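Local coordinates for protein Maltose/maltodextrin transport permease homologue (Bdellovibrio bacteriovorus HD100, PDB 6FFL) that binds maltotriose and probably other maltodextrins as the solute-binding domain fused to the MalF permease of an ABC transporter, at residues Glu43-Ser48 with Glu60-Pro65; Trp8-Tyr13 with Gly268-Ser273. All coordinates share one frame; numbering follows the deposited sequence. Where two conformers were deposited one is given.

In the fold
Both contacts lie in the same lobe of a periplasmic-binding-protein fold, their centres about 8 Å apart, and both draw on one mixed sheet. Strand 61-65, the strand of contact 1, lies between the two strands of contact 2, parallel to 4-9 and antiparallel to 266-274. Contact 1 sets helix 42-54 on this sheet, whereas contact 2 joins the end of strand 4-9 and the loop after it to strand 266-274. Along the chain, residues 8-13 come first, then 43-48 and 60-65, and 268-273 follow some 200 residues later. The strand and helix ends here meet the bound maltotriose, contact 1 touching two of its glucose units and contact 2 chiefly the third, with K270 near another.

Contact 1 (Glu43-Ser48 with Glu60-Pro65); sequences EELRSS and ELVYGP. With GLC (alpha-D-glucopyranose), chain B; GLC (alpha-D-glucopyranose), chain C.
Helix 43-48 crosses strand 61-65 with segment axes 9.3 Å apart at closest approach and their directions 135° apart, L45 standing nearest G64. This is helix-on-sheet packing in the alpha/beta lobe of a solute-binding protein. L45 is the side chain that carries it: CG lies anti to the backbone N (chi1 174°), and the two methyls branch toward different parts of the strand. CD1 rests 3.9 Å from V62 CG2, the two side chains crossing obliquely, while CD2 is pressed to 3.0 Å from Y63 O, a tight packing contact and not a bond. Branched, apolar residues suit this buried layer, and G64, having no side chain, lets L45 CD2 come close to the strand backbone. Y63 points its CB away from the helix, and its hydroxyl bonds to D110.

The start of the helix serves the sugar. E43 OE1 accepts a hydrogen bond from O4 of the chain B glucose (2.8 Å), and P65 CG comes within 3.3 Å of O3 of the chain C glucose, so both segments line the pocket. R46, one helical turn from E43, sends NH1 and NH2 both to OE2, not the oxygen that takes the sugar hydroxyl; that grip, together with a salt bridge from R355 to OE2, probably favours the charged carboxylate and steadies it for the sugar. R46 NH1 meets E43 OE2 at 3.0 Å, approaching from above the carboxylate plane.

Contact 2 (Trp8-Tyr13 with Gly268-Ser273); sequences WHQMIY and GTKGYS. With GLC (alpha-D-glucopyranose), chain D; SO4 (sulfate ion), chain H.
Q10 O accepts two sugar hydroxyls, O2 of the chain D glucose at 2.7 Å and O1 of the same ring at 3.2 Å. It belongs to the loop that follows strand 4-9 in the alpha/beta lobe of this periplasmic-binding-protein fold, and I12 N, at the N-cap position before helix 13-29, adds a weak bond to O2.

Across the contact, the Q10 side chain meets K270 at about a right angle. A chi1 of 44° sets Q10 CG between the backbone N and the carbonyl carbon, and a further bend at chi2 carries the amide to the lysine: Q10 NE2 lies 3.6 Å from K270 CD. The same NE2 bonds to T42 and, weakly, to O3 of the glucose, so an amide suits this place between protein and sugar. K270 contributes its long methylene chain, bent at chi3 and chi4, with CD 3.3 Å from O3 of the glucose, while its ammonium bonds to N114.

Farther along, M11 and Y272 also cross at about a right angle. M11 is extended beyond CG, and its slender, flexible chain brings CE to the hydroxyl end of the tyrosine, 3.7 Å from Y272 OH. H9 secures the methionine's backbone: M11 N donates to H9 ND1 at 3.0 Å, the donor lying in the imidazole plane.

Contact 1 (Glu43-Ser48 with Glu60-Pro65)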
loop_
_atom_site.group_PDB
_atom_site.type_symbol
_atom_site.label_atom_id
_atom_site.label_comp_id
_atom_site.label_asym_id
_atom_site.label_seq_id
_atom_site.Cartn_x
_atom_site.Cartn_y
_atom_site.Cartn_z
ATOM N N GLU A 43 -3.741 -7.686 -5.810
ATOM C CA GLU A 43 -5.036 -7.902 -6.460
ATOM C C GLU A 43 -5.369 -9.384 -6.555
ATOM O O GLU A 43 -6.490 -9.806 -6.245
ATOM C CB GLU A 43 -5.038 -7.253 -7.850
ATOM C CG GLU A 43 -4.567 -5.819 -7.834
ATOM C CD GLU A 43 -5.439 -4.948 -6.951
ATOM O OE1 GLU A 43 -4.888 -4.191 -6.131
ATOM O OE2 GLU A 43 -6.679 -5.013 -7.090
ATOM N N GLU A 44 -4.406 -10.197 -7.002
ATOM C CA GLU A 44 -4.663 -11.629 -7.144
ATOM C C GLU A 44 -4.837 -12.309 -5.792
ATOM O O GLU A 44 -5.583 -13.292 -5.681
ATOM C CB GLU A 44 -3.526 -12.283 -7.931
ATOM C CG GLU A 44 -3.664 -13.787 -8.118
ATOM C CD GLU A 44 -2.438 -14.405 -8.781
ATOM O OE1 GLU A 44 -1.654 -13.656 -9.409
ATOM O OE2 GLU A 44 -2.255 -15.638 -8.669
ATOM N N LEU A 45 -4.147 -11.823 -4.758
ATOM C CA LEU A 45 -4.350 -12.374 -3.422
ATOM C C LEU A 45 -5.799 -12.204 -2.980
ATOM O O LEU A 45 -6.427 -13.146 -2.472
ATOM C CB LEU A 45 -3.400 -11.703 -2.431
ATOM C CG LEU A 45 -3.638 -12.125 -0.978
ATOM C CD1 LEU A 45 -3.096 -13.534 -0.712
ATOM C CD2 LEU A 45 -3.009 -11.139 -0.053
ATOM N N ARG A 46 -6.352 -11.005 -3.177
ATOM C CA ARG A 46 -7.747 -10.775 -2.816
ATOM C C ARG A 46 -8.671 -11.708 -3.583
ATOM O O ARG A 46 -9.504 -12.399 -2.987
ATOM C CB ARG A 46 -8.135 -9.317 -3.067
ATOM C CG ARG A 46 -9.613 -9.024 -2.766
ATOM C CD ARG A 46 -10.012 -7.633 -3.231
ATOM N NE ARG A 46 -9.982 -7.526 -4.690
ATOM C CZ ARG A 46 -9.035 -6.894 -5.378
ATOM N NH1 ARG A 46 -8.020 -6.308 -4.750
ATOM N NH2 ARG A 46 -9.114 -6.839 -6.701
ATOM N N SER A 47 -8.543 -11.744 -4.911
ATOM C CA SER A 47 -9.502 -12.509 -5.696
ATOM C C SER A 47 -9.319 -14.012 -5.488
ATOM O O SER A 47 -10.303 -14.758 -5.432
ATOM C CB SER A 47 -9.388 -12.124 -7.174
ATOM O OG SER A 47 -8.150 -12.534 -7.715
ATOM N N SER A 48 -8.076 -14.479 -5.342
ATOM C CA SER A 48 -7.856 -15.916 -5.171
ATOM C C SER A 48 -8.269 -16.387 -3.772
ATOM O O SER A 48 -8.819 -17.488 -3.623
ATOM C CB SER A 48 -6.395 -16.272 -5.492
ATOM O OG SER A 48 -5.496 -15.918 -4.451
ATOM N N GLU A 60 -5.188 -21.099 5.910
ATOM C CA GLU A 60 -5.589 -20.756 7.274
ATOM C C GLU A 60 -5.381 -19.271 7.555
ATOM O O GLU A 60 -6.202 -18.637 8.230
ATOM C CB GLU A 60 -4.803 -21.599 8.285
ATOM C CG GLU A 60 -5.277 -23.061 8.413
ATOM C CD GLU A 60 -4.636 -23.989 7.382
ATOM O OE1 GLU A 60 -3.835 -23.517 6.552
ATOM O OE2 GLU A 60 -4.939 -25.197 7.398
ATOM N N LEU A 61 -4.291 -18.703 7.051
ATOM C CA LEU A 61 -3.961 -17.302 7.264
ATOM C C LEU A 61 -3.823 -16.598 5.924
ATOM O O LEU A 61 -3.242 -17.148 4.985
ATOM C CB LEU A 61 -2.651 -17.152 8.058
ATOM C CG LEU A 61 -2.783 -17.278 9.579
ATOM C CD1 LEU A 61 -1.428 -17.549 10.207
ATOM C CD2 LEU A 61 -3.399 -16.010 10.158
ATOM N N VAL A 62 -4.348 -15.376 5.842
ATOM C CA VAL A 62 -4.183 -14.521 4.670
ATOM C C VAL A 62 -3.699 -13.156 5.145
ATOM O O VAL A 62 -4.149 -12.660 6.181
ATOM C CB VAL A 62 -5.485 -14.420 3.837
ATOM C CG1 VAL A 62 -6.646 -13.843 4.660
ATOM C CG2 VAL A 62 -5.247 -13.605 2.567
ATOM N N TYR A 63 -2.747 -12.569 4.415
ATOM C CA TYR A 63 -2.084 -11.331 4.834
ATOM C C TYR A 63 -2.141 -10.325 3.700
ATOM O O TYR A 63 -1.661 -10.615 2.604
ATOM C CB TYR A 63 -0.625 -11.593 5.209
ATOM C CG TYR A 63 0.181 -10.360 5.587
ATOM C CD1 TYR A 63 0.821 -9.581 4.612
ATOM C CD2 TYR A 63 0.325 -9.993 6.924
ATOM C CE1 TYR A 63 1.571 -8.455 4.966
ATOM C CE2 TYR A 63 1.080 -8.885 7.291
ATOM C CZ TYR A 63 1.700 -8.123 6.313
ATOM O OH TYR A 63 2.443 -7.019 6.687
ATOM N N GLY A 64 -2.675 -9.138 3.972
ATOM C CA GLY A 64 -2.696 -8.086 2.968
ATOM C C GLY A 64 -3.250 -6.784 3.508
ATOM O O GLY A 64 -3.542 -6.653 4.705
ATOM N N PRO A 65 -3.467 -5.816 2.614
ATOM C CA PRO A 65 -3.832 -4.461 3.058
ATOM C C PRO A 65 -5.167 -4.437 3.782
ATOM O O PRO A 65 -6.050 -5.261 3.536
ATOM C CB PRO A 65 -3.914 -3.657 1.753
ATOM C CG PRO A 65 -3.274 -4.515 0.698
ATOM C CD PRO A 65 -3.371 -5.935 1.146
HETATM C C1 GLC B . -4.315 -0.652 -2.597
HETATM C C2 GLC B . -5.470 -1.415 -1.945
HETATM C C3 GLC B . -6.075 -2.389 -2.962
HETATM C C4 GLC B . -6.518 -1.635 -4.204
HETATM C C5 GLC B . -5.338 -0.843 -4.787
HETATM C C6 GLC B . -5.823 0.078 -5.902
HETATM O O2 GLC B . -5.026 -2.115 -0.766
HETATM O O3 GLC B . -7.222 -3.055 -2.388
HETATM O O4 GLC B . -7.000 -2.577 -5.175
HETATM O O5 GLC B . -4.800 0.008 -3.769
HETATM O O6 GLC B . -4.724 0.639 -6.652
HETATM C C1 GLC C . 0.806 -1.654 -2.215
HETATM C C2 GLC C . -0.120 -1.441 -1.025
HETATM C C3 GLC C . -1.557 -1.845 -1.318
HETATM C C4 GLC C . -1.994 -1.140 -2.598
HETATM C C5 GLC C . -1.035 -1.505 -3.728
HETATM C C6 GLC C . -1.439 -0.823 -5.039
HETATM O O2 GLC C . 0.404 -2.198 0.082
HETATM O O3 GLC C . -2.385 -1.428 -0.219
HETATM O O4 GLC C . -3.296 -1.573 -2.957
HETATM O O5 GLC C . 0.263 -1.039 -3.375
HETATM O O6 GLC C . -0.761 -1.449 -6.150
#

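Contact 2 (Trp8-Tyr13 with Gly268-Ser273)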
loop_
_atom_site.group_PDB
_atom_site.type_symbol
_atom_site.label_atom_id
_atom_site.label_comp_id
_atom_site.label_asym_id
_atom_site.label_seq_id
_atom_site.Cartn_x
_atom_site.Cartn_y
_atom_site.Cartn_z
ATOM N N TRP A 8 -1.179 -17.281 2.774
ATOM C CA TRP A 8 -1.092 -16.570 1.498
ATOM C C TRP A 8 -0.898 -15.093 1.807
ATOM O O TRP A 8 -1.644 -14.527 2.612
ATOM C CB TRP A 8 -2.344 -16.751 0.639
ATOM C CG TRP A 8 -2.570 -18.123 0.127
ATOM C CD1 TRP A 8 -1.821 -19.244 0.376
ATOM C CD2 TRP A 8 -3.667 -18.543 -0.692
ATOM N NE1 TRP A 8 -2.392 -20.341 -0.248
ATOM C CE2 TRP A 8 -3.516 -19.930 -0.918
ATOM C CE3 TRP A 8 -4.752 -17.874 -1.274
ATOM C CZ2 TRP A 8 -4.412 -20.661 -1.698
ATOM C CZ3 TRP A 8 -5.646 -18.607 -2.051
ATOM C CH2 TRP A 8 -5.466 -19.985 -2.250
ATOM N N HIS A 9 0.087 -14.469 1.163
ATOM C CA HIS A 9 0.427 -13.082 1.462
ATOM C C HIS A 9 0.835 -12.367 0.183
ATOM O O HIS A 9 1.066 -12.993 -0.858
ATOM C CB HIS A 9 1.562 -13.015 2.474
ATOM C CG HIS A 9 2.828 -13.614 1.955
ATOM N ND1 HIS A 9 3.699 -12.913 1.149
ATOM C CD2 HIS A 9 3.332 -14.866 2.060
ATOM C CE1 HIS A 9 4.707 -13.699 0.811
ATOM N NE2 HIS A 9 4.511 -14.888 1.354
ATOM N N GLN A 10 0.966 -11.040 0.272
ATOM C CA GLN A 10 1.388 -10.226 -0.862
ATOM C C GLN A 10 2.676 -9.454 -0.547
ATOM O O GLN A 10 2.878 -8.324 -1.010
ATOM C CB GLN A 10 0.262 -9.283 -1.314
ATOM C CG GLN A 10 -0.511 -8.541 -0.202
ATOM C CD GLN A 10 0.359 -7.516 0.500
ATOM O OE1 GLN A 10 1.041 -7.837 1.486
ATOM N NE2 GLN A 10 0.364 -6.284 -0.016
ATOM N N MET A 11 3.584 -10.076 0.214
ATOM C CA MET A 11 4.808 -9.411 0.663
ATOM C C MET A 11 5.862 -9.331 -0.435
ATOM O O MET A 11 6.244 -10.348 -1.024
ATOM C CB MET A 11 5.412 -10.142 1.865
ATOM C CG MET A 11 4.564 -10.085 3.112
ATOM S SD MET A 11 5.508 -10.714 4.518
ATOM C CE MET A 11 4.190 -10.895 5.721
ATOM N N ILE A 12 6.392 -8.117 -0.632
ATOM C CA ILE A 12 7.492 -7.868 -1.544
ATOM C C ILE A 12 8.749 -8.629 -1.103
ATOM O O ILE A 12 8.893 -9.037 0.056
ATOM C CB ILE A 12 7.742 -6.351 -1.579
ATOM C CG1 ILE A 12 8.573 -5.930 -2.788
ATOM C CG2 ILE A 12 8.415 -5.895 -0.281
ATOM C CD1 ILE A 12 8.865 -4.434 -2.796
ATOM N N TYR A 13 9.680 -8.789 -2.048
ATOM C CA TYR A 13 10.905 -9.559 -1.843
ATOM C C TYR A 13 11.527 -9.378 -0.459
ATOM O O TYR A 13 11.674 -10.344 0.296
ATOM C CB TYR A 13 11.928 -9.179 -2.911
ATOM C CG TYR A 13 13.220 -9.955 -2.776
ATOM C CD1 TYR A 13 13.324 -11.257 -3.248
ATOM C CD2 TYR A 13 14.331 -9.389 -2.151
ATOM C CE1 TYR A 13 14.519 -11.967 -3.125
ATOM C CE2 TYR A 13 15.511 -10.091 -2.016
ATOM C CZ TYR A 13 15.601 -11.375 -2.501
ATOM O OH TYR A 13 16.782 -12.067 -2.362
ATOM N N GLY A 268 -2.314 3.120 6.785
ATOM C CA GLY A 268 -3.007 1.980 7.352
ATOM C C GLY A 268 -2.077 0.854 7.736
ATOM O O GLY A 268 -1.052 1.083 8.374
ATOM N N THR A 269 -2.424 -0.370 7.349
ATOM C CA THR A 269 -1.613 -1.521 7.701
ATOM C C THR A 269 -1.770 -2.589 6.631
ATOM O O THR A 269 -2.615 -2.496 5.735
ATOM C CB THR A 269 -2.003 -2.073 9.090
ATOM O OG1 THR A 269 -0.984 -2.968 9.560
ATOM C CG2 THR A 269 -3.339 -2.826 9.037
ATOM N N LYS A 270 -0.930 -3.605 6.730
ATOM C CA LYS A 270 -1.171 -4.898 6.106
ATOM C C LYS A 270 -1.129 -5.923 7.229
ATOM O O LYS A 270 -0.255 -5.853 8.096
ATOM C CB LYS A 270 -0.130 -5.195 5.012
ATOM C CG LYS A 270 -0.135 -4.167 3.853
ATOM C CD LYS A 270 1.044 -4.370 2.912
ATOM C CE LYS A 270 2.353 -3.872 3.542
ATOM N NZ LYS A 270 2.330 -2.404 3.838
ATOM N N GLY A 271 -2.108 -6.822 7.269
ATOM C CA GLY A 271 -2.191 -7.672 8.437
ATOM C C GLY A 271 -2.844 -9.003 8.152
ATOM O O GLY A 271 -3.264 -9.289 7.028
ATOM N N TYR A 272 -2.933 -9.810 9.213
ATOM C CA TYR A 272 -3.361 -11.201 9.145
ATOM C C TYR A 272 -4.840 -11.349 9.479
ATOM O O TYR A 272 -5.354 -10.692 10.392
ATOM C CB TYR A 272 -2.532 -12.057 10.108
ATOM C CG TYR A 272 -1.038 -12.053 9.815
ATOM C CD1 TYR A 272 -0.493 -12.966 8.915
ATOM C CD2 TYR A 272 -0.183 -11.153 10.442
ATOM C CE1 TYR A 272 0.861 -12.986 8.645
ATOM C CE2 TYR A 272 1.180 -11.150 10.168
ATOM C CZ TYR A 272 1.694 -12.074 9.265
ATOM O OH TYR A 272 3.043 -12.090 8.974
ATOM N N SER A 273 -5.517 -12.215 8.726
ATOM C CA SER A 273 -6.870 -12.654 9.033
ATOM C C SER A 273 -6.891 -14.172 9.068
ATOM O O SER A 273 -6.083 -14.823 8.405
ATOM C CB SER A 273 -7.895 -12.158 7.993
ATOM O OG SER A 273 -7.922 -10.736 7.905
HETATM C C1 GLC D . 4.562 -5.232 -2.919
HETATM C C2 GLC D . 4.134 -4.894 -1.487
HETATM C C3 GLC D . 2.688 -4.420 -1.440
HETATM C C4 GLC D . 2.435 -3.313 -2.464
HETATM C C5 GLC D . 2.911 -3.754 -3.855
HETATM C C6 GLC D . 2.795 -2.618 -4.869
HETATM O O1 GLC D . 3.862 -6.396 -3.361
HETATM O O2 GLC D . 4.230 -6.052 -0.653
HETATM O O3 GLC D . 2.388 -3.982 -0.097
HETATM O O4 GLC D . 1.021 -3.030 -2.461
HETATM O O5 GLC D . 4.289 -4.140 -3.818
HETATM O O6 GLC D . 3.096 -3.096 -6.188
HETATM S S SO4 H . 8.795 -9.155 -5.910
HETATM O O1 SO4 H . 8.634 -8.433 -7.165
HETATM O O2 SO4 H . 7.632 -10.026 -5.714
HETATM O O3 SO4 H . 8.891 -8.216 -4.798
HETATM O O4 SO4 H . 10.018 -9.949 -5.946
#